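Local atomic coordinates of catechol 1,2-dioxygenase (Burkholderia ambifaria, PDB entry 5VXT), a protein that probably cleaves the aromatic ring of catechol between its two hydroxyl-bearing carbons, using molecular oxygen and a bound iron(III) ion. Residues B[42-45]-B[46-50]; B[175-179]-B[180-184]. All blocks are in the same frame, centred on the assembly; numbering follows the deposited sequence.

Overall arrangement
The two contacts sit in different parts of the chain. Interaction 1 (42-45 with 46-50) is the start of helix 42-62 in the N-terminal helical region, where Ile47 touches a bound phosphatidylethanolamine and several side chains reach the second subunit. Interaction 2 (175-179 with 180-184) is part of the loop between strands 166-170 and 193-197 of the dioxygenase region, and its Tyr178 binds the iron(III) that holds catechol. The centres of interactions 1 and 2 lie 38 Å apart and the nearest atoms of interactions 1 and 2 about 26 Å, so they do not touch. Interaction 1 borders the lipid and the second subunit; interaction 2 belongs to the active site, wholly within one subunit.

Interaction 1 of 2, residues B[42-45]-B[46-50]; sequences ARTQ and QIVHR. With PTY (phosphatidylethanolamine), chain C.
Ala42 to Gln45 accept from Gln46 to His49 in four regular i to i+4 helix bonds, Gln46 N to Ala42 O among them at 2.9 Å. Among the side chains, Arg43 NH1 gives a hydrogen bond of 3.0 Å to Gln46 OE1. The oxygen lies at the edge of the guanidinium, close to its plane, but NH1 stands above the amide plane, and the two flat groups are turned 64° apart. Arg43 gets there with CG anti to the backbone N and a bend at chi2 (60°) that turns the guanidinium toward the next turn. Ile47 then lies over one guanidinium face, CD1 3.7 Å from Arg43 NE, while its other branch, CG2, meets lipid carbon C35 at 3.5 Å. Thr44 CG2 rests on Val48 CG2 at 4.1 Å, a looser apolar touch. The polar ends lead to the second subunit: Arg43 NH2 bonds Leu62 O and forms a salt bridge with Glu68 there, Thr44 OG1 meets Arg228 of that subunit, and Gln45 NE2 its Leu229 O. This opening of helix 42-62 is thus packed between the second subunit and, through Val48 and His49, helix 17-27 of its own chain.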
ATOM      1  N   ALA B  42      14.792  -1.068 -15.640  1.00 29.04           N
ATOM      2  CA  ALA B  42      15.046   0.372 -15.663  1.00 25.22           C
ATOM      3  C   ALA B  42      13.765   1.178 -15.479  1.00 22.58           C
ATOM      4  O   ALA B  42      13.766   2.202 -14.788  1.00 21.47           O
ATOM      5  CB  ALA B  42      15.736   0.768 -16.966  1.00 26.14           C
ATOM      6  N   ARG B  43      12.664   0.744 -16.101  1.00 21.08           N
ATOM      7  CA  ARG B  43      11.413   1.490 -15.982  1.00 20.94           C
ATOM      8  C   ARG B  43      10.918   1.514 -14.541  1.00 22.34           C
ATOM      9  O   ARG B  43      10.420   2.543 -14.067  1.00 22.18           O
ATOM     10  CB  ARG B  43      10.354   0.882 -16.899  1.00 20.17           C
ATOM     11  CG  ARG B  43       8.956   1.512 -16.779  1.00 24.29           C
ATOM     12  CD  ARG B  43       8.925   3.007 -17.101  1.00 24.59           C
ATOM     13  NE  ARG B  43       7.548   3.463 -17.287  1.00 29.51           N
ATOM     14  CZ  ARG B  43       7.183   4.720 -17.522  1.00 24.41           C
ATOM     15  NH1 ARG B  43       8.105   5.670 -17.590  1.00 23.13           N
ATOM     16  NH2 ARG B  43       5.891   5.018 -17.680  1.00 20.54           N
ATOM     17  N   THR B  44      11.027   0.384 -13.833  1.00 20.28           N
ATOM     18  CA  THR B  44      10.604   0.348 -12.432  1.00 20.05           C
ATOM     19  C   THR B  44      11.508   1.217 -11.562  1.00 24.13           C
ATOM     20  O   THR B  44      11.030   1.919 -10.661  1.00 19.51           O
ATOM     21  CB  THR B  44      10.598  -1.098 -11.931  1.00 21.68           C
ATOM     22  OG1 THR B  44       9.676  -1.858 -12.712  1.00 26.02           O
ATOM     23  CG2 THR B  44      10.172  -1.186 -10.469  1.00 17.51           C
ATOM     24  N   GLN B  45      12.817   1.189 -11.827  1.00 20.84           N
ATOM     25  CA  GLN B  45      13.742   2.054 -11.097  1.00 22.01           C
ATOM     26  C   GLN B  45      13.385   3.522 -11.287  1.00 24.85           C
ATOM     27  O   GLN B  45      13.368   4.295 -10.320  1.00 17.78           O
ATOM     28  CB  GLN B  45      15.175   1.791 -11.555  1.00 18.35           C
ATOM     29  CG  GLN B  45      15.668   0.380 -11.263  1.00 22.10           C
ATOM     30  CD  GLN B  45      16.900   0.014 -12.068  1.00 23.63           C
ATOM     31  OE1 GLN B  45      17.211   0.656 -13.080  1.00 27.52           O
ATOM     32  NE2 GLN B  45      17.597  -1.040 -11.644  1.00 26.19           N
ATOM     33  N   GLN B  46      13.085   3.914 -12.530  1.00 20.76           N
ATOM     34  CA  GLN B  46      12.702   5.294 -12.828  1.00 22.78           C
ATOM     35  C   GLN B  46      11.436   5.698 -12.075  1.00 21.93           C
ATOM     36  O   GLN B  46      11.385   6.767 -11.450  1.00 21.24           O
ATOM     37  CB  GLN B  46      12.500   5.467 -14.340  1.00 27.76           C
ATOM     38  CG  GLN B  46      11.806   6.773 -14.705  1.00 27.48           C
ATOM     39  CD  GLN B  46      11.285   6.804 -16.133  1.00 28.16           C
ATOM     40  OE1 GLN B  46      10.946   5.774 -16.703  1.00 30.66           O
ATOM     41  NE2 GLN B  46      11.215   7.997 -16.710  1.00 33.23           N
ATOM     42  N   ILE B  47      10.395   4.862 -12.136  1.00 16.35           N
ATOM     43  CA  ILE B  47       9.148   5.187 -11.453  1.00 15.76           C
ATOM     44  C   ILE B  47       9.367   5.275  -9.954  1.00 21.33           C
ATOM     45  O   ILE B  47       8.887   6.207  -9.298  1.00 21.53           O
ATOM     46  CB  ILE B  47       8.051   4.164 -11.796  1.00 19.57           C
ATOM     47  CG1 ILE B  47       7.658   4.316 -13.266  1.00 22.01           C
ATOM     48  CG2 ILE B  47       6.847   4.347 -10.835  1.00 20.90           C
ATOM     49  CD1 ILE B  47       6.647   3.293 -13.753  1.00 25.32           C
ATOM     50  N   VAL B  48      10.066   4.285  -9.383  1.00 20.95           N
ATOM     51  CA  VAL B  48      10.287   4.273  -7.934  1.00 21.97           C
ATOM     52  C   VAL B  48      11.087   5.496  -7.508  1.00 19.29           C
ATOM     53  O   VAL B  48      10.776   6.138  -6.495  1.00 17.93           O
ATOM     54  CB  VAL B  48      10.977   2.963  -7.502  1.00 20.90           C
ATOM     55  CG1 VAL B  48      11.499   3.076  -6.054  1.00 23.04           C
ATOM     56  CG2 VAL B  48      10.017   1.782  -7.613  1.00 17.05           C
ATOM     57  N   HIS B  49      12.132   5.848  -8.269  1.00 17.05           N
ATOM     58  CA  HIS B  49      12.921   7.023  -7.910  1.00 17.87           C
ATOM     59  C   HIS B  49      12.052   8.277  -7.845  1.00 23.53           C
ATOM     60  O   HIS B  49      12.187   9.099  -6.926  1.00 19.49           O
ATOM     61  CB  HIS B  49      14.065   7.225  -8.896  1.00 22.45           C
ATOM     62  CG  HIS B  49      14.981   8.348  -8.521  1.00 28.81           C
ATOM     63  ND1 HIS B  49      14.870   9.615  -9.055  1.00 36.54           N
ATOM     64  CD2 HIS B  49      16.012   8.400  -7.645  1.00 34.18           C
ATOM     65  CE1 HIS B  49      15.803  10.394  -8.536  1.00 36.97           C
ATOM     66  NE2 HIS B  49      16.511   9.679  -7.679  1.00 33.14           N
ATOM     67  N   ARG B  50      11.138   8.428  -8.797  1.00 19.63           N
ATOM     68  CA  ARG B  50      10.309   9.625  -8.819  1.00 17.24           C
ATOM     69  C   ARG B  50       9.299   9.617  -7.673  1.00 20.40           C
ATOM     70  O   ARG B  50       9.125  10.629  -6.981  1.00 18.02           O
ATOM     71  CB  ARG B  50       9.606   9.730 -10.170  1.00 15.89           C
ATOM     72  CG  ARG B  50       8.466  10.725 -10.158  1.00 18.00           C
ATOM     73  CD  ARG B  50       8.959  12.145  -9.967  1.00 20.22           C
ATOM     74  NE  ARG B  50       7.852  13.087 -10.090  1.00 19.98           N
ATOM     75  CZ  ARG B  50       7.588  13.794 -11.179  1.00 18.14           C
ATOM     76  NH1 ARG B  50       8.349  13.657 -12.263  1.00 21.42           N
ATOM     77  NH2 ARG B  50       6.548  14.616 -11.191  1.00 19.36           N
TER
HETATM   78  C1  PTY C 401       5.510  -4.542 -13.252  1.00 62.23           C
HETATM   79  C2  PTY C 401       4.722 -10.851 -11.825  1.00115.52           C
HETATM   80  C3  PTY C 401       3.343 -10.417 -12.303  1.00118.78           C
HETATM   81  O4  PTY C 401       5.938  -3.295 -12.718  1.00 51.54           O
HETATM   82  C5  PTY C 401       5.320  -6.967 -12.824  1.00 95.63           C
HETATM   83  C6  PTY C 401       5.841  -5.655 -12.267  1.00 78.69           C
HETATM   84  O7  PTY C 401       5.188  -5.388 -11.030  1.00 76.89           O
HETATM   85  C8  PTY C 401       5.967  -5.789  -9.869  1.00 73.41           C
HETATM   86  O10 PTY C 401       6.325  -6.947  -9.718  1.00 79.11           O
HETATM   87  C11 PTY C 401       6.292  -4.730  -8.854  1.00 60.56           C
HETATM   88  C12 PTY C 401       5.538  -3.501  -9.329  1.00 49.25           C
HETATM   89  C13 PTY C 401       5.298  -2.548  -8.179  1.00 43.75           C
HETATM   90  C14 PTY C 401       6.014  -1.238  -8.449  1.00 42.34           C
HETATM   91  C15 PTY C 401       5.316  -0.132  -7.683  1.00 46.97           C
HETATM   92  C16 PTY C 401       4.997  -0.616  -6.278  1.00 45.71           C
HETATM   93  C17 PTY C 401       4.960   0.561  -5.317  1.00 40.59           C
HETATM   94  C18 PTY C 401       6.128   1.482  -5.628  1.00 40.02           C
HETATM   95  C19 PTY C 401       6.195   2.606  -4.609  1.00 41.64           C
HETATM   96  C20 PTY C 401       7.645   2.844  -4.224  1.00 43.67           C
HETATM   97  C21 PTY C 401       7.928   4.332  -4.095  1.00 44.66           C
HETATM   98  C22 PTY C 401       6.673   5.103  -3.722  1.00 46.81           C
HETATM   99  C23 PTY C 401       6.708   5.562  -2.274  1.00 49.21           C
HETATM  100  C24 PTY C 401       5.885   4.630  -1.400  1.00 46.59           C
HETATM  101  C25 PTY C 401       6.739   3.507  -0.828  1.00 44.62           C
HETATM  102  C26 PTY C 401       6.049   2.949   0.408  1.00 41.81           C
HETATM  103  C27 PTY C 401       7.039   2.781   1.548  1.00 37.93           C
HETATM  104  C28 PTY C 401       6.274   2.385   2.798  1.00 37.17           C
HETATM  105  C29 PTY C 401       5.582   1.065   2.566  1.00 42.60           C
HETATM  106  C30 PTY C 401       5.471  -2.068 -13.334  1.00 41.33           C
HETATM  107  C31 PTY C 401       5.793  -0.723 -12.729  1.00 42.77           C
HETATM  108  O30 PTY C 401       4.792  -2.150 -14.339  1.00 42.47           O
HETATM  109  C32 PTY C 401       4.693  -0.370 -11.730  1.00 44.03           C
HETATM  110  C33 PTY C 401       4.869   1.018 -11.122  1.00 41.82           C
HETATM  111  C34 PTY C 401       3.524   1.572 -10.664  1.00 37.68           C
HETATM  112  C35 PTY C 401       3.646   2.996 -10.149  1.00 41.80           C
HETATM  113  C36 PTY C 401       2.270   3.592  -9.891  1.00 39.26           C
HETATM  114  C37 PTY C 401       1.548   2.774  -8.833  1.00 39.15           C
HETATM  115  C38 PTY C 401       0.645   3.674  -8.009  1.00 38.99           C
HETATM  116  C39 PTY C 401      -0.080   2.890  -6.927  1.00 42.24           C
HETATM  117  C40 PTY C 401      -0.491   3.828  -5.797  1.00 47.98           C
HETATM  118  C41 PTY C 401      -1.957   3.605  -5.431  1.00 50.13           C
HETATM  119  C42 PTY C 401      -2.492   4.588  -4.392  1.00 43.57           C
HETATM  120  C43 PTY C 401      -3.973   4.325  -4.141  1.00 39.93           C
HETATM  121  C44 PTY C 401      -4.258   2.837  -4.133  1.00 30.80           C
HETATM  122  P1  PTY C 401       2.977  -8.049 -13.397  1.00124.75           P
HETATM  123  O11 PTY C 401       3.185  -9.011 -12.120  1.00122.69           O
HETATM  124  O12 PTY C 401       1.549  -7.557 -13.387  1.00127.13           O
HETATM  125  O13 PTY C 401       3.507  -8.761 -14.622  1.00128.27           O
HETATM  126  O14 PTY C 401       3.928  -6.792 -13.073  1.00111.37           O
HETATM  127  N1  PTY C 401       5.715 -10.379 -12.772  1.00114.03           N
HETATM  128  O   HOH W   1       9.021   8.318 -19.333  1.00 36.18           O

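Interaction 2 of 2, residues B[175-179]-B[180-184]; sequences HGFYS and HFDPT. With FE (Fe (III) ion), chain J; CAQ (catechol), chain K.
The chain from Tyr178 to Phe181 makes a type II beta turn, which brings Asp182, Pro183 and Thr184 back against Phe177. His180 holds the third position of that turn with positive phi (75°), and its side chain reaches Val125. Phe181 N closes the turn on Tyr178 O at 3.0 Å, with the donor above the carbonyl plane; a water accepting from Tyr178 N and donating to Phe181 O ties the two arms a second time. The Phe181 ring passes Ser179 O obliquely, CD1 at 3.4 Å, and packs on Leu123 and Val125. Asp182 carries its CG anti to the backbone N (chi1 -167°), which sets the carboxylate beside Phe177, Asp182 OD1 3.5 Å from Phe177 CD2. That same OD1 accepts from Thr184 N at 2.8 Å, an Asx turn, while OD2 is bonded to Gln187. Pro183 lies over one face of the Phe177 ring in a CH-pi contact, CD 3.6 Å from the centroid and 15° off the normal; His175 O covers the opposite face. Thr184 finishes the packing with CG2 beside Phe177 CE2. The Tyr178 ring leads away from 180-184 to the metal, where its OH binds iron(III) at 1.9 Å. Tyr178, His238 and His240 hold the ion, and catechol chelates it through both oxygens, iron to O3 at 2.3 Å and to O4 at 2.5 Å, as expected for an intradiol dioxygenase with substrate bound.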
ATOM      1  N   HIS B 175     -29.179  -5.452  -2.418  1.00 51.88           N
ATOM      2  CA  HIS B 175     -28.403  -5.036  -1.259  1.00 53.10           C
ATOM      3  C   HIS B 175     -27.085  -4.391  -1.659  1.00 50.02           C
ATOM      4  O   HIS B 175     -26.277  -4.057  -0.784  1.00 50.42           O
ATOM      5  CB  HIS B 175     -28.144  -6.232  -0.338  1.00 54.41           C
ATOM      6  CG  HIS B 175     -29.369  -7.045  -0.043  1.00 54.44           C
ATOM      7  ND1 HIS B 175     -30.181  -6.805   1.046  1.00 52.95           N
ATOM      8  CD2 HIS B 175     -29.918  -8.096  -0.697  1.00 54.57           C
ATOM      9  CE1 HIS B 175     -31.174  -7.676   1.051  1.00 53.13           C
ATOM     10  NE2 HIS B 175     -31.038  -8.471   0.005  1.00 55.34           N
ATOM     11  N   GLY B 176     -26.858  -4.206  -2.959  1.00 42.00           N
ATOM     12  CA  GLY B 176     -25.638  -3.591  -3.441  1.00 37.96           C
ATOM     13  C   GLY B 176     -24.428  -4.497  -3.444  1.00 42.65           C
ATOM     14  O   GLY B 176     -23.297  -4.002  -3.420  1.00 37.17           O
ATOM     15  N   PHE B 177     -24.633  -5.814  -3.477  1.00 43.31           N
ATOM     16  CA  PHE B 177     -23.553  -6.791  -3.463  1.00 41.72           C
ATOM     17  C   PHE B 177     -23.461  -7.500  -4.809  1.00 40.99           C
ATOM     18  O   PHE B 177     -24.482  -7.784  -5.446  1.00 45.82           O
ATOM     19  CB  PHE B 177     -23.759  -7.828  -2.352  1.00 40.38           C
ATOM     20  CG  PHE B 177     -23.684  -7.254  -0.963  1.00 44.85           C
ATOM     21  CD1 PHE B 177     -22.721  -6.306  -0.638  1.00 43.08           C
ATOM     22  CD2 PHE B 177     -24.579  -7.659   0.016  1.00 46.59           C
ATOM     23  CE1 PHE B 177     -22.655  -5.776   0.640  1.00 44.89           C
ATOM     24  CE2 PHE B 177     -24.512  -7.139   1.297  1.00 45.32           C
ATOM     25  CZ  PHE B 177     -23.555  -6.194   1.608  1.00 42.77           C
ATOM     26  N   TYR B 178     -22.232  -7.780  -5.231  1.00 40.70           N
ATOM     27  CA  TYR B 178     -21.949  -8.487  -6.474  1.00 40.38           C
ATOM     28  C   TYR B 178     -21.636  -9.946  -6.177  1.00 39.86           C
ATOM     29  O   TYR B 178     -20.996 -10.258  -5.170  1.00 38.68           O
ATOM     30  CB  TYR B 178     -20.751  -7.870  -7.200  1.00 34.32           C
ATOM     31  CG  TYR B 178     -20.949  -6.485  -7.774  1.00 36.31           C
ATOM     32  CD1 TYR B 178     -21.044  -5.371  -6.948  1.00 35.95           C
ATOM     33  CD2 TYR B 178     -20.981  -6.288  -9.149  1.00 37.25           C
ATOM     34  CE1 TYR B 178     -21.201  -4.105  -7.483  1.00 35.71           C
ATOM     35  CE2 TYR B 178     -21.130  -5.031  -9.687  1.00 30.47           C
ATOM     36  CZ  TYR B 178     -21.244  -3.946  -8.851  1.00 37.13           C
ATOM     37  OH  TYR B 178     -21.391  -2.704  -9.396  1.00 43.29           O
ATOM     38  N   SER B 179     -22.065 -10.839  -7.066  1.00 38.09           N
ATOM     39  CA  SER B 179     -21.656 -12.228  -6.926  1.00 38.94           C
ATOM     40  C   SER B 179     -20.131 -12.323  -6.965  1.00 41.90           C
ATOM     41  O   SER B 179     -19.454 -11.486  -7.565  1.00 41.48           O
ATOM     42  CB  SER B 179     -22.290 -13.091  -8.020  1.00 42.23           C
ATOM     43  OG  SER B 179     -21.901 -12.656  -9.304  1.00 36.86           O
ATOM     44  N   HIS B 180     -19.602 -13.329  -6.261  1.00 44.67           N
ATOM     45  CA  HIS B 180     -18.174 -13.559  -6.046  1.00 42.75           C
ATOM     46  C   HIS B 180     -17.593 -12.586  -5.021  1.00 37.78           C
ATOM     47  O   HIS B 180     -16.461 -12.777  -4.567  1.00 35.78           O
ATOM     48  CB  HIS B 180     -17.381 -13.477  -7.359  1.00 51.49           C
ATOM     49  CG  HIS B 180     -16.159 -14.345  -7.382  1.00 61.94           C
ATOM     50  ND1 HIS B 180     -16.218 -15.706  -7.595  1.00 66.18           N
ATOM     51  CD2 HIS B 180     -14.848 -14.047  -7.219  1.00 64.84           C
ATOM     52  CE1 HIS B 180     -14.996 -16.208  -7.561  1.00 67.10           C
ATOM     53  NE2 HIS B 180     -14.146 -15.223  -7.333  1.00 63.52           N
ATOM     54  N   PHE B 181     -18.353 -11.552  -4.634  1.00 35.51           N
ATOM     55  CA  PHE B 181     -17.891 -10.550  -3.675  1.00 36.49           C
ATOM     56  C   PHE B 181     -18.949 -10.250  -2.623  1.00 39.93           C
ATOM     57  O   PHE B 181     -18.987  -9.141  -2.079  1.00 38.23           O
ATOM     58  CB  PHE B 181     -17.500  -9.243  -4.369  1.00 32.73           C
ATOM     59  CG  PHE B 181     -16.472  -9.399  -5.438  1.00 35.14           C
ATOM     60  CD1 PHE B 181     -16.852  -9.522  -6.769  1.00 37.46           C
ATOM     61  CD2 PHE B 181     -15.120  -9.409  -5.117  1.00 36.48           C
ATOM     62  CE1 PHE B 181     -15.902  -9.664  -7.764  1.00 40.58           C
ATOM     63  CE2 PHE B 181     -14.166  -9.550  -6.103  1.00 36.46           C
ATOM     64  CZ  PHE B 181     -14.553  -9.678  -7.428  1.00 38.42           C
ATOM     65  N   ASP B 182     -19.828 -11.207  -2.328  1.00 40.33           N
ATOM     66  CA  ASP B 182     -20.922 -10.949  -1.396  1.00 41.18           C
ATOM     67  C   ASP B 182     -20.483 -11.281   0.025  1.00 45.01           C
ATOM     68  O   ASP B 182     -20.199 -12.451   0.315  1.00 43.13           O
ATOM     69  CB  ASP B 182     -22.150 -11.758  -1.773  1.00 37.73           C
ATOM     70  CG  ASP B 182     -23.403 -11.302  -1.036  1.00 40.62           C
ATOM     71  OD1 ASP B 182     -23.311 -10.961   0.169  1.00 38.63           O
ATOM     72  OD2 ASP B 182     -24.486 -11.278  -1.664  1.00 39.65           O
ATOM     73  N   PRO B 183     -20.430 -10.307   0.939  1.00 43.04           N
ATOM     74  CA  PRO B 183     -19.978 -10.588   2.307  1.00 47.27           C
ATOM     75  C   PRO B 183     -21.032 -11.223   3.197  1.00 48.12           C
ATOM     76  O   PRO B 183     -20.737 -11.510   4.361  1.00 52.38           O
ATOM     77  CB  PRO B 183     -19.593  -9.194   2.825  1.00 43.15           C
ATOM     78  CG  PRO B 183     -20.543  -8.286   2.124  1.00 39.42           C
ATOM     79  CD  PRO B 183     -20.754  -8.883   0.745  1.00 36.89           C
ATOM     80  N   THR B 184     -22.250 -11.447   2.696  1.00 46.92           N
ATOM     81  CA  THR B 184     -23.299 -12.073   3.486  1.00 50.68           C
ATOM     82  C   THR B 184     -23.553 -13.524   3.112  1.00 57.18           C
ATOM     83  O   THR B 184     -24.152 -14.254   3.906  1.00 61.25           O
ATOM     84  CB  THR B 184     -24.614 -11.290   3.350  1.00 55.06           C
ATOM     85  OG1 THR B 184     -24.966 -11.170   1.966  1.00 56.92           O
ATOM     86  CG2 THR B 184     -24.473  -9.905   3.950  1.00 55.38           C
TER
HETATM   87 FE    FE J 402     -20.007  -1.459  -9.887  0.83 28.10          FE
HETATM   88  C1  CAQ K 403     -16.044   0.230  -6.393  1.00 59.25           C
HETATM   89  C2  CAQ K 403     -17.055  -0.710  -6.580  1.00 57.60           C
HETATM   90  C3  CAQ K 403     -17.767  -0.714  -7.770  1.00 58.90           C
HETATM   91  O3  CAQ K 403     -18.760  -1.610  -8.005  1.00 53.81           O
HETATM   92  C4  CAQ K 403     -17.439   0.280  -8.809  1.00 61.92           C
HETATM   93  O4  CAQ K 403     -18.139   0.280  -9.969  1.00 62.28           O
HETATM   94  C5  CAQ K 403     -16.422   1.196  -8.581  1.00 62.81           C
HETATM   95  C6  CAQ K 403     -15.730   1.169  -7.373  1.00 60.01           C
HETATM   96  O   HOH W   2     -20.081  -7.023  -3.177  1.00 38.34           O